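Local atomic coordinates of apical membrane antigen AMA1 (Toxoplasma gondii ME49, PDB entry 4YIV), a protein that takes part in host cell invasion as a microneme protein of the moving junction, the ring formed between the membranes of parasite and host cell. Residues E138-M146 against A152-V160; I61-Q70 against Y196-N207. All blocks are in the same frame, centred on the assembly; numbering follows the deposited sequence.

Contact 1. Residues E138-M146 against A152-V160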
loop_
_atom_site.group_PDB
_atom_site.type_symbol
_atom_site.label_atom_id
_atom_site.label_comp_id
_atom_site.label_asym_id
_atom_site.label_seq_id
_atom_site.Cartn_x
_atom_site.Cartn_y
_atom_site.Cartn_z
ATOM N N GLU A 138 15.217 3.000 -1.879
ATOM C CA GLU A 138 16.272 3.855 -2.412
ATOM C C GLU A 138 17.043 3.149 -3.511
ATOM O O GLU A 138 17.396 3.749 -4.525
ATOM C CB GLU A 138 17.195 4.299 -1.268
ATOM C CG GLU A 138 18.289 5.278 -1.673
ATOM C CD GLU A 138 19.119 5.749 -0.473
ATOM O OE1 GLU A 138 20.048 6.543 -0.701
ATOM O OE2 GLU A 138 18.849 5.309 0.680
ATOM N N PHE A 139 17.288 1.857 -3.311
ATOM C CA PHE A 139 17.913 1.026 -4.318
ATOM C C PHE A 139 17.104 1.025 -5.616
ATOM O O PHE A 139 17.658 1.136 -6.715
ATOM C CB PHE A 139 18.065 -0.395 -3.804
ATOM C CG PHE A 139 18.684 -1.324 -4.793
ATOM C CD1 PHE A 139 19.961 -1.091 -5.267
ATOM C CD2 PHE A 139 17.984 -2.443 -5.243
ATOM C CE1 PHE A 139 20.539 -1.954 -6.201
ATOM C CE2 PHE A 139 18.545 -3.313 -6.181
ATOM C CZ PHE A 139 19.813 -3.081 -6.652
ATOM N N ALA A 140 15.790 0.917 -5.481
ATOM C CA ALA A 140 14.906 0.985 -6.656
ATOM C C ALA A 140 14.958 2.395 -7.284
ATOM O O ALA A 140 15.017 2.547 -8.519
ATOM C CB ALA A 140 13.484 0.621 -6.257
ATOM N N PHE A 141 14.975 3.422 -6.451
ATOM C CA PHE A 141 15.011 4.788 -6.989
ATOM C C PHE A 141 16.308 5.044 -7.773
ATOM O O PHE A 141 16.305 5.776 -8.774
ATOM C CB PHE A 141 14.860 5.836 -5.894
ATOM C CG PHE A 141 14.791 7.230 -6.432
ATOM C CD1 PHE A 141 13.652 7.680 -7.104
ATOM C CD2 PHE A 141 15.889 8.088 -6.323
ATOM C CE1 PHE A 141 13.601 8.974 -7.631
ATOM C CE2 PHE A 141 15.845 9.380 -6.853
ATOM C CZ PHE A 141 14.706 9.825 -7.507
ATOM N N LYS A 142 17.401 4.398 -7.355
ATOM C CA LYS A 142 18.683 4.568 -8.023
ATOM C C LYS A 142 18.934 3.572 -9.153
ATOM O O LYS A 142 20.013 3.553 -9.724
ATOM C CB LYS A 142 19.799 4.496 -6.966
ATOM C CG LYS A 142 19.720 5.686 -6.034
ATOM C CD LYS A 142 20.766 5.667 -4.914
ATOM C CE LYS A 142 20.600 6.922 -4.067
ATOM N NZ LYS A 142 21.605 7.046 -2.987
ATOM N N THR A 143 17.919 2.785 -9.494
ATOM C CA THR A 143 17.978 1.795 -10.573
ATOM C C THR A 143 17.038 2.261 -11.712
ATOM O O THR A 143 15.835 2.414 -11.509
ATOM C CB THR A 143 17.555 0.363 -10.071
ATOM O OG1 THR A 143 18.434 -0.094 -9.020
ATOM C CG2 THR A 143 17.594 -0.655 -11.184
ATOM N N VAL A 144 17.576 2.523 -12.894
ATOM C CA VAL A 144 16.737 2.956 -14.014
ATOM C C VAL A 144 16.812 1.920 -15.120
ATOM O O VAL A 144 17.796 1.188 -15.221
ATOM C CB VAL A 144 17.164 4.328 -14.597
ATOM C CG1 VAL A 144 16.847 5.463 -13.625
ATOM C CG2 VAL A 144 18.658 4.301 -15.025
ATOM N N ALA A 145 15.766 1.861 -15.940
ATOM C CA ALA A 145 15.778 1.042 -17.131
ATOM C C ALA A 145 16.849 1.539 -18.120
ATOM O O ALA A 145 17.020 2.745 -18.330
ATOM C CB ALA A 145 14.423 1.061 -17.779
ATOM N N MET A 146 17.546 0.586 -18.720
ATOM C CA MET A 146 18.488 0.845 -19.794
ATOM C C MET A 146 17.774 0.532 -21.105
ATOM O O MET A 146 17.049 -0.461 -21.195
ATOM C CB MET A 146 19.736 -0.030 -19.628
ATOM C CG MET A 146 20.413 0.104 -18.250
ATOM S SD MET A 146 21.025 1.771 -17.970
ATOM C CE MET A 146 22.356 1.767 -19.173
ATOM N N ALA A 152 20.939 5.034 -20.392
ATOM C CA ALA A 152 20.113 5.188 -19.210
ATOM C C ALA A 152 18.850 5.938 -19.571
ATOM O O ALA A 152 18.876 6.835 -20.425
ATOM C CB ALA A 152 20.860 5.925 -18.126
ATOM N N THR A 153 17.747 5.588 -18.915
ATOM C CA THR A 153 16.495 6.321 -19.085
ATOM C C THR A 153 16.062 6.908 -17.757
ATOM O O THR A 153 16.765 6.766 -16.739
ATOM C CB THR A 153 15.371 5.391 -19.662
ATOM O OG1 THR A 153 14.931 4.470 -18.650
ATOM C CG2 THR A 153 15.880 4.591 -20.876
ATOM N N LYS A 154 14.902 7.564 -17.751
ATOM C CA LYS A 154 14.279 8.028 -16.520
ATOM C C LYS A 154 13.145 7.105 -16.019
ATOM O O LYS A 154 12.416 7.477 -15.093
ATOM C CB LYS A 154 13.741 9.431 -16.714
ATOM C CG LYS A 154 14.850 10.462 -17.050
ATOM C CD LYS A 154 14.471 11.872 -16.616
ATOM C CE LYS A 154 15.478 12.907 -17.113
ATOM N NZ LYS A 154 15.107 14.283 -16.656
ATOM N N TYR A 155 13.020 5.913 -16.612
ATOM C CA TYR A 155 11.994 4.948 -16.190
ATOM C C TYR A 155 12.554 4.188 -14.997
ATOM O O TYR A 155 13.646 3.624 -15.093
ATOM C CB TYR A 155 11.637 3.953 -17.303
ATOM C CG TYR A 155 10.388 3.155 -16.953
ATOM C CD1 TYR A 155 10.442 2.087 -16.054
ATOM C CD2 TYR A 155 9.151 3.520 -17.456
ATOM C CE1 TYR A 155 9.302 1.383 -15.707
ATOM C CE2 TYR A 155 8.006 2.828 -17.114
ATOM C CZ TYR A 155 8.093 1.763 -16.216
ATOM O OH TYR A 155 6.985 1.054 -15.821
ATOM N N ARG A 156 11.819 4.160 -13.895
ATOM C CA ARG A 156 12.239 3.402 -12.727
ATOM C C ARG A 156 11.239 2.278 -12.404
ATOM O O ARG A 156 10.022 2.503 -12.331
ATOM C CB ARG A 156 12.397 4.340 -11.525
ATOM C CG ARG A 156 13.447 5.371 -11.707
ATOM C CD ARG A 156 13.415 6.325 -10.543
ATOM N NE ARG A 156 14.542 7.246 -10.555
ATOM C CZ ARG A 156 14.593 8.392 -11.234
ATOM N NH1 ARG A 156 13.566 8.798 -11.992
ATOM N NH2 ARG A 156 15.686 9.136 -11.143
ATOM N N TYR A 157 11.758 1.065 -12.238
ATOM C CA TYR A 157 10.928 -0.091 -11.934
ATOM C C TYR A 157 10.425 -0.061 -10.504
ATOM O O TYR A 157 11.134 0.440 -9.607
ATOM C CB TYR A 157 11.715 -1.384 -12.131
ATOM C CG TYR A 157 12.316 -1.540 -13.485
ATOM C CD1 TYR A 157 11.529 -1.832 -14.607
ATOM C CD2 TYR A 157 13.680 -1.420 -13.645
ATOM C CE1 TYR A 157 12.120 -1.979 -15.856
ATOM C CE2 TYR A 157 14.272 -1.573 -14.863
ATOM C CZ TYR A 157 13.499 -1.855 -15.972
ATOM O OH TYR A 157 14.137 -2.003 -17.195
ATOM N N PRO A 158 9.225 -0.630 -10.272
ATOM C CA PRO A 158 8.745 -0.804 -8.903
ATOM C C PRO A 158 9.516 -1.923 -8.186
ATOM O O PRO A 158 10.306 -2.664 -8.806
ATOM C CB PRO A 158 7.261 -1.120 -9.094
ATOM C CG PRO A 158 7.224 -1.868 -10.410
ATOM C CD PRO A 158 8.268 -1.176 -11.264
ATOM N N PHE A 159 9.348 -2.004 -6.876
ATOM C CA PHE A 159 10.082 -2.981 -6.093
ATOM C C PHE A 159 9.139 -3.784 -5.219
ATOM O O PHE A 159 8.027 -3.352 -4.927
ATOM C CB PHE A 159 11.158 -2.307 -5.176
ATOM C CG PHE A 159 10.578 -1.516 -4.049
ATOM C CD1 PHE A 159 10.247 -0.191 -4.227
ATOM C CD2 PHE A 159 10.330 -2.101 -2.807
ATOM C CE1 PHE A 159 9.687 0.559 -3.205
ATOM C CE2 PHE A 159 9.766 -1.352 -1.769
ATOM C CZ PHE A 159 9.446 0.000 -1.980
ATOM N N VAL A 160 9.639 -4.929 -4.756
ATOM C CA VAL A 160 9.014 -5.637 -3.650
ATOM C C VAL A 160 10.103 -5.916 -2.619
ATOM O O VAL A 160 11.155 -6.511 -2.930
ATOM C CB VAL A 160 8.317 -6.975 -4.093
ATOM C CG1 VAL A 160 7.892 -7.786 -2.872
ATOM C CG2 VAL A 160 7.099 -6.677 -4.986
HETATM O O HOH W 1 17.812 8.001 -9.646
HETATM O O HOH W 2 16.739 -2.303 -17.863
#
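Ala-145 and Tyr-155 face each other where the chain leaving helix 132-141 doubles back on itself: Ala-145 N donates to Tyr-155 O, and Met-146 forms a single bridge with Ala-152. A short loop thus returns the chain, without a regular ladder, and joins this helix to strand 159-162 of a five-stranded antiparallel sheet; Ala-140 CB meets Phe-159 CB at 3.9 Å where helix packs on strand. Arg-156 is the main side chain. Extended from CG to NE, it runs beside Val-144 and slides its guanidinium flat over one face of the Phe-141 ring, the planes only 9° apart. The stack is offset: Arg-156 NE, 3.5 Å from Phe-141 CE1, sits toward the rim, and the cation-pi contact is off-centre. Phe-141 CG, anti to the backbone N (chi1 -176°), brings the ring back toward Arg-156. Val-144 CG1 lies over the opposite face of the guanidinium. In the guanidinium plane, Arg-156 NE donates to a lone pair of Phe-141 O at 2.9 Å, while a water joins NH2 to the same carbonyl; NH1 turns to Tyr-216. At the other end, Ala-145 O receives both Thr-153 N and Thr-153 OG1, the latter at 2.7 Å from above the carbonyl plane. OG1 in turn accepts from Tyr-155 N, making an ST turn. Tyr-157 OH shares a water with Met-146 N. One arginine thus takes up a carbonyl at the helix end directly and through a water, while the stack and the in-plane bond together should restrict rotation of its guanidinium.

Contact 2. Residues I61-Q70 against Y196-N207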
loop_
_atom_site.group_PDB
_atom_site.type_symbol
_atom_site.label_atom_id
_atom_site.label_comp_id
_atom_site.label_asym_id
_atom_site.label_seq_id
_atom_site.Cartn_x
_atom_site.Cartn_y
_atom_site.Cartn_z
ATOM N N ILE A 61 3.176 -0.276 -0.096
ATOM C CA ILE A 61 1.869 -0.915 0.015
ATOM C C ILE A 61 2.058 -2.311 0.634
ATOM O O ILE A 61 2.577 -3.240 0.002
ATOM C CB ILE A 61 1.149 -1.013 -1.353
ATOM C CG1 ILE A 61 1.186 0.350 -2.064
ATOM C CG2 ILE A 61 -0.285 -1.527 -1.142
ATOM C CD1 ILE A 61 0.578 1.519 -1.277
ATOM N N TRP A 62 1.668 -2.404 1.903
ATOM C CA TRP A 62 2.000 -3.545 2.739
ATOM C C TRP A 62 1.146 -4.759 2.424
ATOM O O TRP A 62 -0.062 -4.691 2.513
ATOM C CB TRP A 62 1.811 -3.162 4.199
ATOM C CG TRP A 62 2.748 -2.074 4.684
ATOM C CD1 TRP A 62 2.751 -0.737 4.353
ATOM C CD2 TRP A 62 3.814 -2.266 5.607
ATOM N NE1 TRP A 62 3.796 -0.085 5.028
ATOM C CE2 TRP A 62 4.455 -1.015 5.795
ATOM C CE3 TRP A 62 4.306 -3.392 6.283
ATOM C CZ2 TRP A 62 5.554 -0.865 6.640
ATOM C CZ3 TRP A 62 5.406 -3.234 7.138
ATOM C CH2 TRP A 62 6.009 -1.983 7.303
ATOM N N GLY A 63 1.787 -5.857 2.062
ATOM C CA GLY A 63 1.080 -7.113 1.863
ATOM C C GLY A 63 0.610 -7.262 0.417
ATOM O O GLY A 63 0.107 -8.313 0.025
ATOM N N LYS A 64 0.807 -6.221 -0.398
ATOM C CA LYS A 64 0.403 -6.311 -1.813
ATOM C C LYS A 64 1.323 -7.227 -2.575
ATOM O O LYS A 64 2.532 -7.112 -2.511
ATOM C CB LYS A 64 0.365 -4.931 -2.506
ATOM C CG LYS A 64 0.272 -5.004 -4.041
ATOM C CD LYS A 64 0.193 -3.609 -4.651
ATOM C CE LYS A 64 0.256 -3.641 -6.200
ATOM N NZ LYS A 64 -0.091 -2.312 -6.783
ATOM N N HIS A 65 0.720 -8.137 -3.338
ATOM C CA HIS A 65 1.454 -9.002 -4.236
ATOM C C HIS A 65 0.601 -9.188 -5.489
ATOM O O HIS A 65 -0.593 -8.888 -5.485
ATOM C CB HIS A 65 1.785 -10.366 -3.587
ATOM C CG HIS A 65 0.615 -11.078 -2.988
ATOM N ND1 HIS A 65 -0.010 -10.662 -1.830
ATOM C CD2 HIS A 65 -0.004 -12.232 -3.351
ATOM C CE1 HIS A 65 -0.995 -11.498 -1.533
ATOM N NE2 HIS A 65 -1.019 -12.455 -2.446
ATOM N N ILE A 66 1.223 -9.666 -6.549
ATOM C CA ILE A 66 0.529 -9.882 -7.816
ATOM C C ILE A 66 0.290 -11.392 -7.969
ATOM O O ILE A 66 1.227 -12.160 -8.018
ATOM C CB ILE A 66 1.335 -9.352 -8.998
ATOM C CG1 ILE A 66 1.779 -7.877 -8.752
ATOM C CG2 ILE A 66 0.483 -9.433 -10.277
ATOM C CD1 ILE A 66 0.567 -6.926 -8.511
ATOM N N GLU A 67 -0.971 -11.786 -8.031
ATOM C CA GLU A 67 -1.338 -13.176 -8.169
ATOM C C GLU A 67 -1.418 -13.547 -9.643
ATOM O O GLU A 67 -2.128 -12.871 -10.392
ATOM C CB GLU A 67 -2.695 -13.393 -7.488
ATOM C CG GLU A 67 -3.314 -14.790 -7.631
ATOM C CD GLU A 67 -4.721 -14.832 -7.013
ATOM O OE1 GLU A 67 -4.885 -15.324 -5.877
ATOM O OE2 GLU A 67 -5.658 -14.341 -7.656
ATOM N N LEU A 68 -0.755 -14.634 -10.051
ATOM C CA LEU A 68 -0.697 -14.995 -11.470
ATOM C C LEU A 68 -1.697 -16.098 -11.802
ATOM O O LEU A 68 -2.168 -16.798 -10.915
ATOM C CB LEU A 68 0.709 -15.452 -11.857
ATOM C CG LEU A 68 1.884 -14.591 -11.403
ATOM C CD1 LEU A 68 3.133 -15.058 -12.116
ATOM C CD2 LEU A 68 1.639 -13.127 -11.667
ATOM N N GLN A 69 -2.012 -16.257 -13.082
ATOM C CA GLN A 69 -2.949 -17.317 -13.511
ATOM C C GLN A 69 -2.321 -18.198 -14.608
ATOM O O GLN A 69 -2.898 -18.396 -15.685
ATOM C CB GLN A 69 -4.264 -16.692 -13.994
ATOM C CG GLN A 69 -5.119 -15.976 -12.895
ATOM C CD GLN A 69 -5.666 -16.918 -11.829
ATOM O OE1 GLN A 69 -5.910 -18.107 -12.074
ATOM N NE2 GLN A 69 -5.861 -16.383 -10.631
ATOM N N GLN A 70 -1.096 -18.648 -14.360
ATOM C CA GLN A 70 -0.408 -19.561 -15.256
ATOM C C GLN A 70 -1.024 -20.951 -15.086
ATOM O O GLN A 70 -1.660 -21.213 -14.071
ATOM C CB GLN A 70 1.090 -19.625 -14.935
ATOM C CG GLN A 70 1.867 -18.310 -15.288
ATOM C CD GLN A 70 3.240 -18.275 -14.664
ATOM O OE1 GLN A 70 3.455 -18.850 -13.601
ATOM N NE2 GLN A 70 4.185 -17.623 -15.332
ATOM N N TYR A 196 -0.345 -14.561 -19.500
ATOM C CA TYR A 196 -1.266 -15.009 -18.467
ATOM C C TYR A 196 -1.897 -13.782 -17.808
ATOM O O TYR A 196 -1.338 -12.679 -17.822
ATOM C CB TYR A 196 -0.538 -15.873 -17.430
ATOM C CG TYR A 196 0.738 -15.200 -16.926
ATOM C CD1 TYR A 196 0.692 -14.215 -15.937
ATOM C CD2 TYR A 196 1.968 -15.503 -17.496
ATOM C CE1 TYR A 196 1.857 -13.576 -15.509
ATOM C CE2 TYR A 196 3.154 -14.878 -17.073
ATOM C CZ TYR A 196 3.093 -13.905 -16.083
ATOM O OH TYR A 196 4.281 -13.285 -15.697
ATOM N N CYS A 197 -3.070 -13.995 -17.234
ATOM C CA CYS A 197 -3.777 -12.968 -16.514
ATOM C C CYS A 197 -3.162 -12.864 -15.118
ATOM O O CYS A 197 -2.557 -13.814 -14.615
ATOM C CB CYS A 197 -5.269 -13.294 -16.425
ATOM S SG CYS A 197 -6.144 -13.215 -18.062
ATOM N N PHE A 198 -3.335 -11.706 -14.505
ATOM C CA PHE A 198 -2.809 -11.485 -13.160
ATOM C C PHE A 198 -3.513 -10.286 -12.576
ATOM O O PHE A 198 -4.057 -9.475 -13.302
ATOM C CB PHE A 198 -1.289 -11.280 -13.178
ATOM C CG PHE A 198 -0.812 -10.255 -14.179
ATOM C CD1 PHE A 198 -0.690 -8.921 -13.832
ATOM C CD2 PHE A 198 -0.430 -10.647 -15.470
ATOM C CE1 PHE A 198 -0.254 -7.978 -14.762
ATOM C CE2 PHE A 198 0.035 -9.714 -16.397
ATOM C CZ PHE A 198 0.120 -8.373 -16.043
ATOM N N LYS A 199 -3.511 -10.183 -11.255
ATOM C CA LYS A 199 -4.142 -9.056 -10.586
ATOM C C LYS A 199 -3.515 -8.887 -9.194
ATOM O O LYS A 199 -2.959 -9.857 -8.630
ATOM C CB LYS A 199 -5.650 -9.266 -10.444
ATOM C CG LYS A 199 -6.021 -10.392 -9.501
ATOM C CD LYS A 199 -7.538 -10.583 -9.406
ATOM C CE LYS A 199 -7.864 -11.843 -8.588
ATOM N NZ LYS A 199 -9.304 -12.237 -8.732
ATOM N N PRO A 200 -3.626 -7.676 -8.638
ATOM C CA PRO A 200 -3.110 -7.423 -7.287
ATOM C C PRO A 200 -3.966 -8.098 -6.248
ATOM O O PRO A 200 -5.177 -8.204 -6.439
ATOM C CB PRO A 200 -3.191 -5.897 -7.148
ATOM C CG PRO A 200 -3.403 -5.368 -8.586
ATOM C CD PRO A 200 -4.192 -6.453 -9.241
ATOM N N ARG A 201 -3.338 -8.486 -5.154
ATOM C CA ARG A 201 -4.051 -9.106 -4.078
ATOM C C ARG A 201 -3.393 -8.880 -2.727
ATOM O O ARG A 201 -2.189 -8.708 -2.621
ATOM C CB ARG A 201 -4.087 -10.614 -4.339
ATOM C CG ARG A 201 -5.267 -11.356 -3.741
ATOM C CD ARG A 201 -6.421 -11.426 -4.727
ATOM N NE ARG A 201 -7.358 -12.489 -4.389
ATOM C CZ ARG A 201 -8.505 -12.304 -3.747
ATOM N NH1 ARG A 201 -9.284 -13.341 -3.485
ATOM N NH2 ARG A 201 -8.881 -11.092 -3.371
ATOM N N LYS A 202 -4.229 -8.900 -1.705
ATOM C CA LYS A 202 -3.841 -8.922 -0.316
ATOM C C LYS A 202 -4.586 -10.154 0.234
ATOM O O LYS A 202 -5.697 -10.391 -0.145
ATOM C CB LYS A 202 -4.178 -7.666 0.465
ATOM C CG LYS A 202 -3.254 -6.503 0.202
ATOM C CD LYS A 202 -3.476 -5.384 1.205
ATOM C CE LYS A 202 -2.635 -4.153 0.907
ATOM N NZ LYS A 202 -2.570 -3.165 1.981
ATOM N N SER A 203 -3.942 -10.927 1.088
ATOM C CA SER A 203 -4.527 -12.108 1.669
ATOM C C SER A 203 -4.702 -11.994 3.165
ATOM O O SER A 203 -3.916 -11.400 3.805
ATOM C CB SER A 203 -3.648 -13.316 1.368
ATOM O OG SER A 203 -3.878 -14.390 2.215
ATOM N N VAL A 204 -5.739 -12.596 3.709
ATOM C CA VAL A 204 -5.924 -12.557 5.161
ATOM C C VAL A 204 -4.786 -13.275 5.899
ATOM O O VAL A 204 -4.487 -12.950 7.037
ATOM C CB VAL A 204 -7.287 -13.167 5.599
ATOM C CG1 VAL A 204 -8.387 -12.326 5.050
ATOM C CG2 VAL A 204 -7.444 -14.603 5.141
ATOM N N THR A 205 -4.111 -14.200 5.240
ATOM C CA THR A 205 -3.045 -14.942 5.902
ATOM C C THR A 205 -1.710 -14.880 5.187
ATOM O O THR A 205 -0.673 -14.975 5.823
ATOM C CB THR A 205 -3.420 -16.420 6.034
ATOM O OG1 THR A 205 -3.774 -16.939 4.752
ATOM C CG2 THR A 205 -4.611 -16.570 6.953
ATOM N N GLU A 206 -1.730 -14.789 3.862
ATOM C CA GLU A 206 -0.497 -14.964 3.082
ATOM C C GLU A 206 0.236 -13.645 2.694
ATOM O O GLU A 206 -0.413 -12.647 2.412
ATOM C CB GLU A 206 -0.816 -15.731 1.802
ATOM C CG GLU A 206 -1.463 -17.086 2.047
ATOM C CD GLU A 206 -0.623 -17.957 2.991
ATOM O OE1 GLU A 206 -1.106 -18.286 4.098
ATOM O OE2 GLU A 206 0.524 -18.299 2.630
ATOM N N ASN A 207 1.572 -13.680 2.656
ATOM C CA ASN A 207 2.406 -12.619 2.048
ATOM C C ASN A 207 2.332 -11.269 2.716
ATOM O O ASN A 207 2.508 -10.248 2.061
ATOM C CB ASN A 207 2.059 -12.481 0.554
ATOM C CG ASN A 207 2.488 -13.715 -0.217
ATOM O OD1 ASN A 207 3.553 -14.276 0.058
ATOM N ND2 ASN A 207 1.651 -14.178 -1.125
HETATM O O HOH W 3 -1.219 -10.104 1.667
#
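His-65 is sandwiched between Arg-201 of strand 198-201 and Asn-207 of the loop that follows: Arg-201 CB and O lie over one face of the imidazole, Asn-207 over the other. Asn-207 CB makes a CH-pi contact 3.9 Å from the ring centroid of His-65, and its amide stands at 67° to the ring. With CG of His-65 between the backbone N and the carbonyl carbon (chi1 52°), the ring folds back so that His-65 ND1 donates in its own plane to Gly-63 O at 3.0 Å. That carbonyl also receives a water held by Ser-203 N and Glu-206 O.

Strands 65-68 and 198-201 form a two-stranded antiparallel ribbon, in which His-65 with Arg-201 and Glu-67 with Lys-199 are hydrogen-bonded pairs; Ile-66 with Pro-200 and Leu-68 with Phe-198 are non-hydrogen-bonded pairs. On the face bearing Ile-66 and Leu-68, Ile-66 CG2 meets Phe-198 CD1 at 3.8 Å, and Ile-66 lies alongside Pro-200. Leu-68 CD2 crosses to Phe-198 CB and reaches Tyr-196 CE1 at 3.9 Å. Gln-70 CG rests over a face of the Tyr-196 ring, 4.0 Å from its centroid, while Gln-70 NE2 hydrogen-bonds to Gly-99 O.

On the other face Glu-67 runs alongside Lys-199 and Arg-201, but the charges stay beyond salt-bridge distance; Arg-201 pairs instead with Glu-272. Lys-202, extended beyond CG, crosses Ile-61 at about a right angle, its NZ hydrogen-bonding to Ala-334 O and weakly to Trp-62 O.

How the contacts relate
The two contacts differ in sequence range: contact 1 closes a short local return, whereas contact 2 joins segments 126 residues apart and encloses contact 1 within its loop. Their centres are 22 Å apart and their nearest atoms about 5 Å, without touching. The antiparallel sheet relates them: strand 61-62 of contact 2 and strand 159-162 of contact 1 both pair with strand 210-213, which lies between them. Contact 2 is the more buried and continues into the Cys-184 to Cys-197 disulfide. Bound cobalt ions lie about 10 Å from the Tyr-155 side chain and about 9 Å from that of Glu-206, too far for either to be a ligand.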